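Local coordinates for tail component (Lactobacillus phage J-1, PDB 5LY8), which forms part of the phage's distal tail and, through the carbohydrate-binding module in this chain, probably recognises sugars on the surface of its Lactobacillus host, at residues Gly75-Gly80 / Gly208-Phe213; Gly34-Pro39 / Asn48-Pro53; Asn135-Phe140 / Phe155-Arg160; Val100-Asn105 / Gly166-Val171; Gly176-Phe181 / Thr195-Gly200. One frame throughout, in Å; residues are numbered along the deposited sequence.

How the interactions relate
All five contacts lie in one all-beta carbohydrate-binding module. Interactions 1 and 2 touch, their centres about 7 Å apart: Ser77 OG probably hydrogen-bonds Gln50 OE1 (2.6 Å), tying strand 73-81 to its parallel neighbour, the short strand 49-50. Interaction 3 belongs to the same sheet, about 23 Å from interaction 1 between centres. Interactions 4 and 5 belong to the six-stranded antiparallel sheet. Interactions 3 and 4, with centres about 12 Å apart, meet beside a magnesium ion whose site includes Asn105 and Asn135; there Asp136 CB packs on Asn105 C (3.6 Å). Interaction 5 is far from the annotated metal sites and touches interaction 3 through Phe140 CZ and Phe181 O (3.8 Å).

Interaction 1 of 5, residues Gly75-Gly80 / Gly208-Phe213; sequences GPSMSG and GWTAWF
Trp209 sets CG between its backbone N and carbonyl carbon (chi1 64°), and its indole lies against Gly80 of the neighbouring strand; Trp212 instead has CG anti to the backbone N (chi1 178°), on the other face of the sheet. Strands 77-80 and 208-212 run antiparallel here in one sheet of a fold consistent with the concanavalin-like beta sandwich. Backbone bonds pair Met78 with Ala211 in both directions, Ala211 N to Met78 O at 2.8 Å, and Gly80 with Trp209 likewise. Between them Ser79 CA comes to 3.1 Å from Trp209 O in a CA-H...O contact. Past Trp212, Phe213 N adds a bond to Pro76 O (2.9 Å).

Met78, Ala211 and Trp209 share the face that packs on Trp226 of strand 223-238, inside the sandwich. One face of the indole covers bare backbone: Gly80 N sits 3.4 Å above its plane, offset toward the rim, and Gly80 CA is equally close to NE1. Met78 runs beside the indole, pointing the same way, with CG 4.0 Å from CH2.

Ser77, Ser79, Thr210 and Trp212 occupy the opposite face. In the conformer given for Ser79, OG is 2.8 Å from Thr210 OG1 in a hydrogen bond whose donor is not fixed, while Thr210 OG1 also takes a bond from Val35 N. Trp212 NE1 is held mainly by Val49 O; the same N-H makes a weak, bent bond to Gly75 O, which lies at the indole edge, in its plane, 3.2 Å from NE1.

Interaction 2 of 5, residues Gly34-Pro39 / Asn48-Pro53; sequences GVTAFP and NVQSGP
Asn48 and Gln50, two carboxamides on alternate residues, reach across to the backbone of Gly34-Pro39, with Thr36 between them. Asn48 spends its ND2 on two acceptors: Thr36 OG1 at 2.9 Å and Phe38 O at 3.0 Å. Both lie close to the amide plane, and the carbonyl is met on a lone pair, so the two bonds restrain the rotation of the amide. Its OD1 comes to the edge of the Phe38 ring, in the ring plane, 3.5 Å from CD2; the ring itself meets Trp73 edge-to-face.

Gln50 meets both backbone polar atoms of Gly34 with its carboxamide. OE1 accepts from Gly34 N at 2.8 Å, and NE2 donates to Gly34 O at 2.9 Å. That second bond is straight at the hydrogen, yet the donor stands above the carbonyl plane, 68° out of it. OE1 has a further donor in Ser77 OG of strand 73-81.

Thr36 carries OG1 between its backbone N and carbonyl carbon (chi1 66°), beside Asn48, while its CG2 meets Gln50 tip to tip, 3.7 Å from NE2. A water bound to Thr36 OG1 makes a long, weak link to the same NE2.

Thr36, Asn48 and Gln50 all rest on Trp212 of strand 208-216. Side chains at and beside the short strand 49-50, which pairs in parallel with 73-81, thus hold irregular segment 34-39 over the outer face of one sheet, consistent with a concanavalin-like beta sandwich.

Interaction 3 of 5, residues Asn135-Phe140 / Phe155-Arg160; sequences NDQWVF and FDLLPR. With MG (magnesium ion), chain B.
Arg160 grips Asp136 side-on in a salt bridge at the mouth of the beta hairpin formed by strands 138-144 and 151-158. In the conformer given for Asp136, NE (2.9 Å) and NH2 (3.2 Å) both reach OD2 from one face of the carboxylate, NE well above its plane. NH2 also bridges to Asp165, and NH1 bonds Tyr163 O. In Gln137, likewise given in one of two conformers, a bend at chi2 (61°) turns CD back toward the partner strand, and NE2 bonds Leu158 O at 2.8 Å and Trp138 O. Leu158 N donates to Trp138 O as well; farther along, Phe140 and Asp156 pair through both backbone bonds.

Over one face of Trp138 lies the bent Arg160 chain: CD packs on the five-membered ring, and CZ stands 4.7 Å from the centroid of the six-membered ring in a cation-pi contact. Leu158 CB touches Trp138 CD1 at 3.6 Å.

Asn135 O binds the magnesium ion at 2.4 Å, together with atoms of Ala106, Glu108, Asp130 and Ser132. On the face opposite Trp138 and Leu158, Val139 CG1 makes a CH-pi contact, 3.5 Å above the centre of the Phe155 ring.

Interaction 4 of 5, residues Val100-Asn105 / Gly166-Val171; sequences VNVGTN and GNYNAV
Tyr168 crosses Val102 at about a right angle, its ring atom CD1 4.0 Å from Val102 CG1, while Tyr168 CB packs on Val100 CG2 at 4.1 Å. Val102 holds CG1 between its backbone N and carbonyl carbon (chi1 57°), which puts that methyl next to the ring. The three side chains share one face of the sheet, Tyr168 standing level with Val100 across the strands. At the far end of the ring, Tyr168 OH is hydrogen-bonded to Arg164 O, so the phenol's polar tip has a partner just before its own strand.

The backbones join as antiparallel strands whose axes diverge strongly, with 130° between their directions. Val100 and Tyr168 form a hydrogen-bonded pair, with Val100 N to Tyr168 O at 2.9 Å, nearly straight at the hydrogen (172°). Val102 and Gly166 make the next such pair, also with two bonds. Between them Asn101 and Asn167 form a non-hydrogen-bonded pair, and Asn101 CA approaches Gly166 O at 3.2 Å in a CA-H...O contact.

Asn101 and Asn167 project from the other face, next to Gln227 of a magnesium site. Asn167 ND2 is bonded to Asp187 OD2, a partner that fixes one end of its amide.

Past Gly103 the chain leaves the sheet toward Asn105, a member of the second magnesium site. In the six-stranded antiparallel sheet, strand 94-103 lies between 223-238 and 166-175: Asn101 and Gly103 bond backbone to backbone with Asn225 and Ser223. On its other side strand 166-175 pairs with 178-185, Asn169 bonding Asp184, and Asn167 bonding Ile186 just past that strand.

Interaction 5 of 5, residues Gly176-Phe181 / Thr195-Gly200; sequences GDQLTF and TRTVSG
Asp177 reaches over the end of the partner strand toward Gly200. Its CB lies 3.5 Å from Val198 O and 4.0 Å from Thr197 CG2. CG is anti to the carbonyl carbon (chi1 -66°) and still within 3.8 Å of Val198 O. At the tip the two oxygens part company: OD1 comes near Gly200 C and takes its hydrogen bond from Ser202 OG, whereas OD2 accepts from a water at 2.7 Å. That water in turn accepts from Gly200 N at 2.8 Å, so the carboxylate reaches the turning backbone through solvent.

Behind this end the segments form the open ends of a beta hairpin, strands 178-185 and 191-197, at the margin of the six-stranded antiparallel sheet. Val198 N bonds Asp177 O, and Leu179 and Arg196 are paired through both backbone bonds. Leu179 and Val198 are buried on the inner side, where Leu179 also packs on Ile172 and Val144.

On the more exposed face Gln178, extended beyond CG, crosses two threonines obliquely: its CG is 3.6 Å from Thr197 OG1 and its OE1 3.5 Å from Thr195 CG2. Next along, the hydroxyls of Thr180 and Thr195 meet, OG1 to OG1 at 2.8 Å, in a hydrogen bond that either could donate. On the Leu179 face, Arg196 curls back on its own strand; NH1 bonds Thr195 O from above the carbonyl plane, 63° out of it, and pairs with Glu194 in a salt bridge.

Interaction 1 of 5, residues Gly75-Gly80 / Gly208-Phe213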
# COMPACT_ATOMS: atom_id res chain seq x y z
N GLY A 75 -5.07 11.57 -5.78
CA GLY A 75 -4.59 10.71 -6.85
C GLY A 75 -5.50 9.52 -6.97
O GLY A 75 -6.43 9.36 -6.17
N PRO A 76 -5.23 8.67 -7.95
CA PRO A 76 -6.11 7.52 -8.20
C PRO A 76 -5.97 6.41 -7.20
O PRO A 76 -4.90 6.21 -6.63
CB PRO A 76 -5.68 7.05 -9.60
CG PRO A 76 -4.27 7.45 -9.70
CD PRO A 76 -4.17 8.78 -8.97
N SER A 77 -7.06 5.68 -6.99
CA SER A 77 -7.05 4.48 -6.18
C SER A 77 -7.75 3.35 -6.88
O SER A 77 -8.62 3.56 -7.76
CB SER A 77 -7.67 4.71 -4.81
OG SER A 77 -9.09 4.68 -4.92
N MET A 78 -7.40 2.14 -6.45
CA MET A 78 -8.00 0.90 -6.93
C MET A 78 -8.24 0.04 -5.71
O MET A 78 -7.38 -0.02 -4.81
CB MET A 78 -7.06 0.22 -7.93
CG MET A 78 -7.69 -0.98 -8.61
SD MET A 78 -6.66 -1.67 -9.91
CE MET A 78 -6.76 -0.36 -11.12
N SER A 79 -9.40 -0.63 -5.67
CA SER A 79 -9.78 -1.45 -4.52
C SER A 79 -10.42 -2.73 -4.96
O SER A 79 -11.01 -2.79 -6.03
CB SER A 79 -10.80 -0.70 -3.66
OG SER A 79 -10.24 0.50 -3.14
N GLY A 80 -10.41 -3.70 -4.06
CA GLY A 80 -11.09 -4.97 -4.31
C GLY A 80 -11.53 -5.59 -3.00
O GLY A 80 -11.12 -5.17 -1.91
N GLY A 208 -10.94 -6.42 2.49
CA GLY A 208 -10.73 -5.58 1.34
C GLY A 208 -9.34 -5.00 1.28
O GLY A 208 -8.58 -5.05 2.25
N TRP A 209 -9.03 -4.44 0.10
CA TRP A 209 -7.75 -3.76 -0.09
C TRP A 209 -7.95 -2.52 -0.92
O TRP A 209 -8.88 -2.47 -1.74
CB TRP A 209 -6.72 -4.70 -0.77
CG TRP A 209 -7.09 -5.12 -2.17
CD1 TRP A 209 -7.87 -6.18 -2.53
CD2 TRP A 209 -6.69 -4.48 -3.39
NE1 TRP A 209 -7.99 -6.24 -3.89
CE2 TRP A 209 -7.28 -5.20 -4.45
CE3 TRP A 209 -5.90 -3.36 -3.70
CZ2 TRP A 209 -7.09 -4.87 -5.79
CZ3 TRP A 209 -5.74 -3.00 -5.03
CH2 TRP A 209 -6.29 -3.78 -6.06
N THR A 210 -7.07 -1.53 -0.72
CA THR A 210 -7.03 -0.32 -1.52
C THR A 210 -5.58 0.04 -1.79
O THR A 210 -4.76 0.00 -0.87
CB THR A 210 -7.68 0.88 -0.80
OG1 THR A 210 -9.07 0.62 -0.58
CG2 THR A 210 -7.54 2.21 -1.59
N ALA A 211 -5.27 0.44 -3.03
CA ALA A 211 -3.98 1.02 -3.42
C ALA A 211 -4.26 2.48 -3.86
O ALA A 211 -5.17 2.68 -4.68
CB ALA A 211 -3.36 0.22 -4.54
N TRP A 212 -3.52 3.46 -3.32
CA TRP A 212 -3.80 4.87 -3.60
C TRP A 212 -2.48 5.55 -3.92
O TRP A 212 -1.49 5.35 -3.23
CB TRP A 212 -4.49 5.49 -2.37
CG TRP A 212 -4.82 6.95 -2.44
CD1 TRP A 212 -5.42 7.63 -3.47
CD2 TRP A 212 -4.58 7.92 -1.41
NE1 TRP A 212 -5.60 8.96 -3.14
CE2 TRP A 212 -5.08 9.16 -1.87
CE3 TRP A 212 -3.97 7.86 -0.15
CZ2 TRP A 212 -5.04 10.32 -1.09
CZ3 TRP A 212 -3.91 9.01 0.62
CH2 TRP A 212 -4.42 10.23 0.14
N PHE A 213 -2.49 6.40 -4.97
CA PHE A 213 -1.27 7.02 -5.48
C PHE A 213 -1.40 8.54 -5.64
O PHE A 213 -1.43 9.07 -6.75
CB PHE A 213 -0.92 6.39 -6.83
CG PHE A 213 -0.66 4.92 -6.79
CD1 PHE A 213 -1.71 4.01 -6.90
CD2 PHE A 213 0.61 4.43 -6.57
CE1 PHE A 213 -1.47 2.63 -6.87
CE2 PHE A 213 0.85 3.06 -6.51
CZ PHE A 213 -0.20 2.17 -6.65

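Interaction 2 of 5, residues Gly34-Pro39 / Asn48-Pro53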
# COMPACT_ATOMS: atom_id res chain seq x y z
N GLY A 34 -12.20 3.65 -2.40
CA GLY A 34 -11.65 2.84 -1.34
C GLY A 34 -11.39 3.60 -0.06
O GLY A 34 -12.01 4.63 0.21
N VAL A 35 -10.44 3.08 0.72
CA VAL A 35 -10.14 3.64 2.04
C VAL A 35 -8.70 4.12 2.05
O VAL A 35 -7.79 3.39 1.66
CB VAL A 35 -10.34 2.59 3.15
CG1 VAL A 35 -10.21 3.23 4.53
CG2 VAL A 35 -11.69 1.87 3.03
N THR A 36 -8.50 5.37 2.49
CA THR A 36 -7.15 5.96 2.63
C THR A 36 -6.80 6.10 4.09
O THR A 36 -7.69 6.14 4.93
CB THR A 36 -7.05 7.33 1.95
OG1 THR A 36 -7.89 8.27 2.64
CG2 THR A 36 -7.41 7.27 0.50
N ALA A 37 -5.50 6.15 4.41
CA ALA A 37 -5.03 6.19 5.79
C ALA A 37 -4.43 7.52 6.21
O ALA A 37 -4.52 7.88 7.39
CB ALA A 37 -4.02 5.07 6.02
N PHE A 38 -3.81 8.28 5.28
CA PHE A 38 -3.11 9.51 5.66
C PHE A 38 -4.00 10.37 6.55
O PHE A 38 -5.12 10.74 6.15
CB PHE A 38 -2.69 10.29 4.41
CG PHE A 38 -1.97 11.56 4.79
CD1 PHE A 38 -0.70 11.52 5.36
CD2 PHE A 38 -2.58 12.79 4.61
CE1 PHE A 38 -0.05 12.69 5.72
CE2 PHE A 38 -1.92 13.96 4.99
CZ PHE A 38 -0.66 13.90 5.54
N PRO A 39 -3.53 10.72 7.76
CA PRO A 39 -4.40 11.45 8.72
C PRO A 39 -4.34 12.95 8.45
O PRO A 39 -3.71 13.73 9.19
CB PRO A 39 -3.80 11.09 10.08
CG PRO A 39 -2.34 10.86 9.80
CD PRO A 39 -2.26 10.29 8.39
N ASN A 48 -8.44 13.70 2.14
CA ASN A 48 -7.81 12.97 1.03
C ASN A 48 -8.81 12.77 -0.11
O ASN A 48 -9.98 12.46 0.15
CB ASN A 48 -7.38 11.59 1.52
CG ASN A 48 -6.39 11.62 2.66
OD1 ASN A 48 -5.61 12.57 2.79
ND2 ASN A 48 -6.40 10.57 3.49
N VAL A 49 -8.35 12.85 -1.35
CA VAL A 49 -9.20 12.63 -2.52
C VAL A 49 -8.65 11.48 -3.35
O VAL A 49 -7.44 11.38 -3.57
CB VAL A 49 -9.38 13.92 -3.35
CG1 VAL A 49 -10.20 13.65 -4.62
CG2 VAL A 49 -10.10 14.99 -2.51
N GLN A 50 -9.57 10.63 -3.81
CA GLN A 50 -9.26 9.53 -4.72
C GLN A 50 -9.92 9.89 -6.04
O GLN A 50 -11.15 9.93 -6.12
CB GLN A 50 -9.86 8.22 -4.19
CG GLN A 50 -9.37 7.85 -2.79
CD GLN A 50 -10.13 6.70 -2.19
OE1 GLN A 50 -10.14 5.59 -2.71
NE2 GLN A 50 -10.80 6.96 -1.07
N SER A 51 -9.11 10.28 -7.04
CA SER A 51 -9.65 10.67 -8.34
C SER A 51 -8.63 10.45 -9.41
O SER A 51 -7.43 10.40 -9.15
CB SER A 51 -10.09 12.13 -8.32
OG SER A 51 -8.98 12.99 -8.43
N GLY A 52 -9.11 10.40 -10.64
CA GLY A 52 -8.25 10.27 -11.79
C GLY A 52 -8.02 8.84 -12.23
O GLY A 52 -8.38 7.89 -11.54
N PRO A 53 -7.39 8.68 -13.40
CA PRO A 53 -7.21 7.35 -13.97
C PRO A 53 -5.83 6.74 -13.73
O PRO A 53 -4.89 7.40 -13.32
CB PRO A 53 -7.38 7.64 -15.48
CG PRO A 53 -6.73 8.95 -15.63
CD PRO A 53 -7.01 9.74 -14.36
O HOH W 1 -10.41 8.68 1.82

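Interaction 3 of 5, residues Asn135-Phe140 / Phe155-Arg160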
# COMPACT_ATOMS: atom_id res chain seq x y z
N ASN A 135 13.70 18.36 -0.57
CA ASN A 135 14.53 17.28 -0.04
C ASN A 135 14.14 16.02 -0.80
O ASN A 135 12.97 15.87 -1.18
CB ASN A 135 14.18 17.11 1.47
CG ASN A 135 15.15 16.35 2.32
OD1 ASN A 135 16.24 15.99 1.88
ND2 ASN A 135 14.79 16.15 3.60
N ASP A 136 15.06 15.09 -1.04
CA ASP A 136 14.69 13.85 -1.75
C ASP A 136 14.62 12.66 -0.78
O ASP A 136 14.82 11.48 -1.13
CB ASP A 136 15.60 13.62 -2.97
CG ASP A 136 16.88 12.89 -2.71
OD1 ASP A 136 17.46 13.11 -1.63
OD2 ASP A 136 17.25 12.04 -3.56
N GLN A 137 14.35 12.99 0.45
CA GLN A 137 14.20 11.96 1.43
C GLN A 137 12.83 11.28 1.22
O GLN A 137 11.79 11.93 1.04
CB GLN A 137 14.28 12.59 2.82
CG GLN A 137 14.28 11.58 3.95
CD GLN A 137 15.44 10.64 3.90
OE1 GLN A 137 16.60 11.04 4.04
NE2 GLN A 137 15.15 9.38 3.63
N TRP A 138 12.86 9.97 1.20
CA TRP A 138 11.62 9.24 1.27
C TRP A 138 11.52 8.44 2.56
O TRP A 138 12.52 8.14 3.22
CB TRP A 138 11.30 8.49 0.01
CG TRP A 138 12.34 7.59 -0.54
CD1 TRP A 138 13.38 7.01 0.15
CD2 TRP A 138 12.33 6.97 -1.82
NE1 TRP A 138 14.02 6.10 -0.65
CE2 TRP A 138 13.41 6.07 -1.87
CE3 TRP A 138 11.52 7.11 -2.94
CZ2 TRP A 138 13.66 5.26 -3.00
CZ3 TRP A 138 11.79 6.35 -4.07
CH2 TRP A 138 12.87 5.45 -4.10
N VAL A 139 10.28 8.21 2.98
CA VAL A 139 9.96 7.59 4.26
C VAL A 139 9.05 6.39 4.01
O VAL A 139 8.09 6.49 3.28
CB VAL A 139 9.26 8.60 5.21
CG1 VAL A 139 8.84 7.93 6.51
CG2 VAL A 139 10.15 9.81 5.54
N PHE A 140 9.36 5.30 4.69
CA PHE A 140 8.58 4.07 4.70
C PHE A 140 7.90 3.99 6.06
O PHE A 140 8.57 4.08 7.08
CB PHE A 140 9.55 2.91 4.48
CG PHE A 140 9.11 1.50 4.71
CD1 PHE A 140 7.91 1.03 4.18
CD2 PHE A 140 9.94 0.60 5.36
CE1 PHE A 140 7.54 -0.31 4.35
CE2 PHE A 140 9.56 -0.73 5.53
CZ PHE A 140 8.37 -1.17 5.02
N PHE A 155 8.31 4.79 11.42
CA PHE A 155 8.53 5.86 10.46
C PHE A 155 10.01 5.73 10.14
O PHE A 155 10.85 6.08 10.97
CB PHE A 155 8.20 7.19 11.14
CG PHE A 155 8.28 8.44 10.29
CD1 PHE A 155 9.50 9.01 9.96
CD2 PHE A 155 7.12 9.10 9.90
CE1 PHE A 155 9.57 10.19 9.20
CE2 PHE A 155 7.19 10.29 9.16
CZ PHE A 155 8.42 10.83 8.83
N ASP A 156 10.34 5.17 8.98
CA ASP A 156 11.72 4.84 8.61
C ASP A 156 12.21 5.75 7.51
O ASP A 156 11.76 5.65 6.37
CB ASP A 156 11.82 3.35 8.18
CG ASP A 156 11.74 2.32 9.30
OD1 ASP A 156 11.59 2.72 10.49
OD2 ASP A 156 11.81 1.11 8.98
N LEU A 157 13.14 6.65 7.86
CA LEU A 157 13.79 7.54 6.89
C LEU A 157 14.81 6.67 6.17
O LEU A 157 15.83 6.27 6.76
CB LEU A 157 14.49 8.72 7.61
CG LEU A 157 13.51 9.79 8.11
CD1 LEU A 157 13.97 10.40 9.42
CD2 LEU A 157 13.34 10.88 7.10
N LEU A 158 14.52 6.32 4.91
CA LEU A 158 15.31 5.40 4.10
C LEU A 158 16.57 6.08 3.58
O LEU A 158 16.45 7.03 2.80
CB LEU A 158 14.49 4.91 2.91
CG LEU A 158 13.22 4.18 3.25
CD1 LEU A 158 12.52 3.77 1.97
CD2 LEU A 158 13.50 2.95 4.13
N PRO A 159 17.77 5.60 3.93
CA PRO A 159 18.98 6.27 3.41
C PRO A 159 19.03 6.18 1.89
O PRO A 159 19.01 5.07 1.33
CB PRO A 159 20.13 5.52 4.10
CG PRO A 159 19.54 4.21 4.53
CD PRO A 159 18.10 4.49 4.85
N ARG A 160 19.07 7.31 1.21
CA ARG A 160 19.02 7.33 -0.25
C ARG A 160 20.14 6.64 -0.99
O ARG A 160 19.99 6.27 -2.10
CB ARG A 160 18.80 8.74 -0.77
CG ARG A 160 17.35 9.18 -0.63
CD ARG A 160 16.48 8.61 -1.75
NE ARG A 160 16.60 9.31 -3.01
CZ ARG A 160 16.31 8.76 -4.19
NH1 ARG A 160 15.97 7.48 -4.26
NH2 ARG A 160 16.37 9.47 -5.27
MG MG B . 11.15 15.66 -2.65
O HOH W 2 19.23 9.81 2.55

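Interaction 4 of 5, residues Val100-Asn105 / Gly166-Val171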
# COMPACT_ATOMS: atom_id res chain seq x y z
N VAL A 100 6.35 -2.18 -7.33
CA VAL A 100 6.36 -0.81 -7.82
C VAL A 100 7.75 -0.48 -8.37
O VAL A 100 8.75 -1.14 -8.06
CB VAL A 100 6.00 0.22 -6.70
CG1 VAL A 100 4.56 0.04 -6.23
CG2 VAL A 100 6.97 0.13 -5.51
N ASN A 101 7.80 0.58 -9.17
CA ASN A 101 9.05 1.19 -9.55
C ASN A 101 8.88 2.65 -9.11
O ASN A 101 7.88 3.29 -9.46
CB ASN A 101 9.30 1.07 -11.04
CG ASN A 101 10.64 1.66 -11.46
OD1 ASN A 101 11.60 0.93 -11.76
ND2 ASN A 101 10.73 2.94 -11.51
N VAL A 102 9.81 3.13 -8.31
CA VAL A 102 9.61 4.45 -7.76
C VAL A 102 10.93 5.19 -7.74
O VAL A 102 11.99 4.59 -7.52
CB VAL A 102 8.83 4.33 -6.39
CG1 VAL A 102 9.54 3.44 -5.36
CG2 VAL A 102 8.44 5.69 -5.82
N GLY A 103 10.86 6.47 -8.07
CA GLY A 103 12.03 7.33 -8.08
C GLY A 103 11.62 8.73 -7.69
O GLY A 103 10.50 9.13 -7.93
N THR A 104 12.59 9.50 -7.11
CA THR A 104 12.24 10.85 -6.70
C THR A 104 13.44 11.79 -6.89
O THR A 104 14.55 11.38 -7.28
CB THR A 104 11.60 10.85 -5.28
OG1 THR A 104 11.05 12.15 -4.94
CG2 THR A 104 12.56 10.39 -4.17
N ASN A 105 13.17 13.00 -6.48
CA ASN A 105 14.15 14.08 -6.66
C ASN A 105 13.78 15.17 -5.71
O ASN A 105 12.74 15.13 -5.03
CB ASN A 105 14.40 14.60 -8.08
CG ASN A 105 14.98 13.76 -9.17
OD1 ASN A 105 14.45 13.73 -10.28
ND2 ASN A 105 16.22 13.33 -8.99
N GLY A 166 14.16 2.79 -8.17
CA GLY A 166 14.12 1.49 -8.81
C GLY A 166 12.96 0.63 -8.40
O GLY A 166 11.91 1.12 -8.01
N ASN A 167 13.15 -0.68 -8.53
CA ASN A 167 12.11 -1.67 -8.35
C ASN A 167 12.02 -2.22 -6.94
O ASN A 167 13.03 -2.64 -6.36
CB ASN A 167 12.38 -2.84 -9.33
CG ASN A 167 12.35 -2.39 -10.78
OD1 ASN A 167 11.31 -1.91 -11.27
ND2 ASN A 167 13.49 -2.52 -11.49
N TYR A 168 10.80 -2.22 -6.37
CA TYR A 168 10.60 -2.70 -5.01
C TYR A 168 9.35 -3.54 -4.91
O TYR A 168 8.39 -3.31 -5.66
CB TYR A 168 10.41 -1.48 -4.05
CG TYR A 168 11.65 -0.65 -3.83
CD1 TYR A 168 11.99 0.39 -4.70
CD2 TYR A 168 12.52 -0.92 -2.77
CE1 TYR A 168 13.18 1.11 -4.53
CE2 TYR A 168 13.66 -0.16 -2.56
CZ TYR A 168 13.99 0.83 -3.46
OH TYR A 168 15.15 1.55 -3.27
N ASN A 169 9.35 -4.50 -3.97
CA ASN A 169 8.12 -5.20 -3.59
C ASN A 169 7.70 -4.65 -2.24
O ASN A 169 8.44 -4.76 -1.27
CB ASN A 169 8.31 -6.71 -3.50
CG ASN A 169 8.22 -7.40 -4.83
OD1 ASN A 169 8.99 -8.35 -5.12
ND2 ASN A 169 7.32 -6.97 -5.67
N ALA A 170 6.52 -4.02 -2.18
CA ALA A 170 5.93 -3.53 -0.93
C ALA A 170 5.03 -4.63 -0.43
O ALA A 170 4.11 -5.06 -1.14
CB ALA A 170 5.14 -2.25 -1.17
N VAL A 171 5.31 -5.15 0.78
CA VAL A 171 4.61 -6.32 1.27
C VAL A 171 4.05 -6.10 2.65
O VAL A 171 4.72 -5.53 3.53
CB VAL A 171 5.61 -7.52 1.32
CG1 VAL A 171 4.90 -8.81 1.72
CG2 VAL A 171 6.35 -7.70 -0.01
O HOH W 3 9.01 -2.94 -10.34

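Interaction 5 of 5, residues Gly176-Phe181 / Thr195-Gly200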
# COMPACT_ATOMS: atom_id res chain seq x y z
N GLY A 176 -0.13 -14.85 12.50
CA GLY A 176 -0.83 -14.79 13.79
C GLY A 176 -0.89 -13.34 14.22
O GLY A 176 -1.40 -12.48 13.50
N ASP A 177 -0.32 -13.02 15.42
CA ASP A 177 -0.27 -11.65 15.93
C ASP A 177 0.85 -10.78 15.34
O ASP A 177 0.86 -9.56 15.58
CB ASP A 177 -0.12 -11.65 17.46
CG ASP A 177 -1.28 -12.20 18.24
OD1 ASP A 177 -2.44 -11.95 17.84
OD2 ASP A 177 -1.05 -12.80 19.32
N GLN A 178 1.75 -11.36 14.53
CA GLN A 178 2.86 -10.61 13.98
C GLN A 178 2.49 -9.99 12.65
O GLN A 178 2.12 -10.71 11.72
CB GLN A 178 4.13 -11.47 13.80
CG GLN A 178 4.77 -11.88 15.12
CD GLN A 178 6.16 -12.44 14.97
OE1 GLN A 178 6.76 -12.49 13.88
NE2 GLN A 178 6.70 -12.90 16.08
N LEU A 179 2.63 -8.68 12.57
CA LEU A 179 2.35 -7.93 11.37
C LEU A 179 3.70 -7.44 10.83
O LEU A 179 4.44 -6.74 11.55
CB LEU A 179 1.44 -6.75 11.74
CG LEU A 179 1.06 -5.78 10.61
CD1 LEU A 179 0.35 -6.50 9.46
CD2 LEU A 179 0.19 -4.69 11.13
N THR A 180 4.02 -7.81 9.57
CA THR A 180 5.27 -7.38 8.96
C THR A 180 4.99 -6.50 7.75
O THR A 180 4.09 -6.78 6.93
CB THR A 180 6.09 -8.61 8.55
OG1 THR A 180 6.39 -9.36 9.72
CG2 THR A 180 7.41 -8.26 7.83
N PHE A 181 5.81 -5.46 7.62
CA PHE A 181 5.84 -4.60 6.46
C PHE A 181 7.22 -4.71 5.85
O PHE A 181 8.23 -4.60 6.59
CB PHE A 181 5.62 -3.16 6.89
CG PHE A 181 4.28 -2.85 7.49
CD1 PHE A 181 4.02 -3.09 8.83
CD2 PHE A 181 3.28 -2.31 6.71
CE1 PHE A 181 2.77 -2.79 9.37
CE2 PHE A 181 2.03 -2.02 7.25
CZ PHE A 181 1.78 -2.25 8.57
N THR A 195 8.70 -5.81 11.72
CA THR A 195 7.69 -6.71 12.24
C THR A 195 7.29 -6.23 13.61
O THR A 195 8.16 -5.86 14.41
CB THR A 195 8.27 -8.13 12.34
OG1 THR A 195 8.67 -8.56 11.04
CG2 THR A 195 7.27 -9.12 12.95
N ARG A 196 5.99 -6.26 13.94
CA ARG A 196 5.55 -5.96 15.30
C ARG A 196 4.55 -7.00 15.74
O ARG A 196 3.70 -7.42 14.95
CB ARG A 196 4.92 -4.56 15.45
CG ARG A 196 5.84 -3.40 15.06
CD ARG A 196 7.00 -3.25 16.07
NE ARG A 196 7.83 -2.09 15.74
CZ ARG A 196 8.78 -2.04 14.81
NH1 ARG A 196 9.09 -3.13 14.10
NH2 ARG A 196 9.41 -0.90 14.56
N THR A 197 4.64 -7.42 16.99
CA THR A 197 3.64 -8.33 17.53
C THR A 197 2.56 -7.41 18.04
O THR A 197 2.82 -6.64 18.97
CB THR A 197 4.22 -9.18 18.65
OG1 THR A 197 5.28 -9.96 18.10
CG2 THR A 197 3.14 -10.10 19.29
N VAL A 198 1.38 -7.47 17.42
CA VAL A 198 0.27 -6.59 17.77
C VAL A 198 -0.76 -7.38 18.57
O VAL A 198 -1.31 -8.38 18.08
CB VAL A 198 -0.35 -5.98 16.48
CG1 VAL A 198 -1.54 -5.08 16.82
CG2 VAL A 198 0.69 -5.19 15.67
N SER A 199 -0.99 -6.96 19.81
CA SER A 199 -1.90 -7.64 20.71
C SER A 199 -3.28 -7.88 20.06
O SER A 199 -3.93 -6.93 19.61
CB SER A 199 -2.06 -6.81 21.98
OG SER A 199 -2.69 -7.54 23.01
N GLY A 200 -3.72 -9.15 20.04
CA GLY A 200 -5.02 -9.56 19.52
C GLY A 200 -5.18 -9.51 18.02
O GLY A 200 -6.27 -9.79 17.51
O HOH W 4 -2.46 -11.41 21.19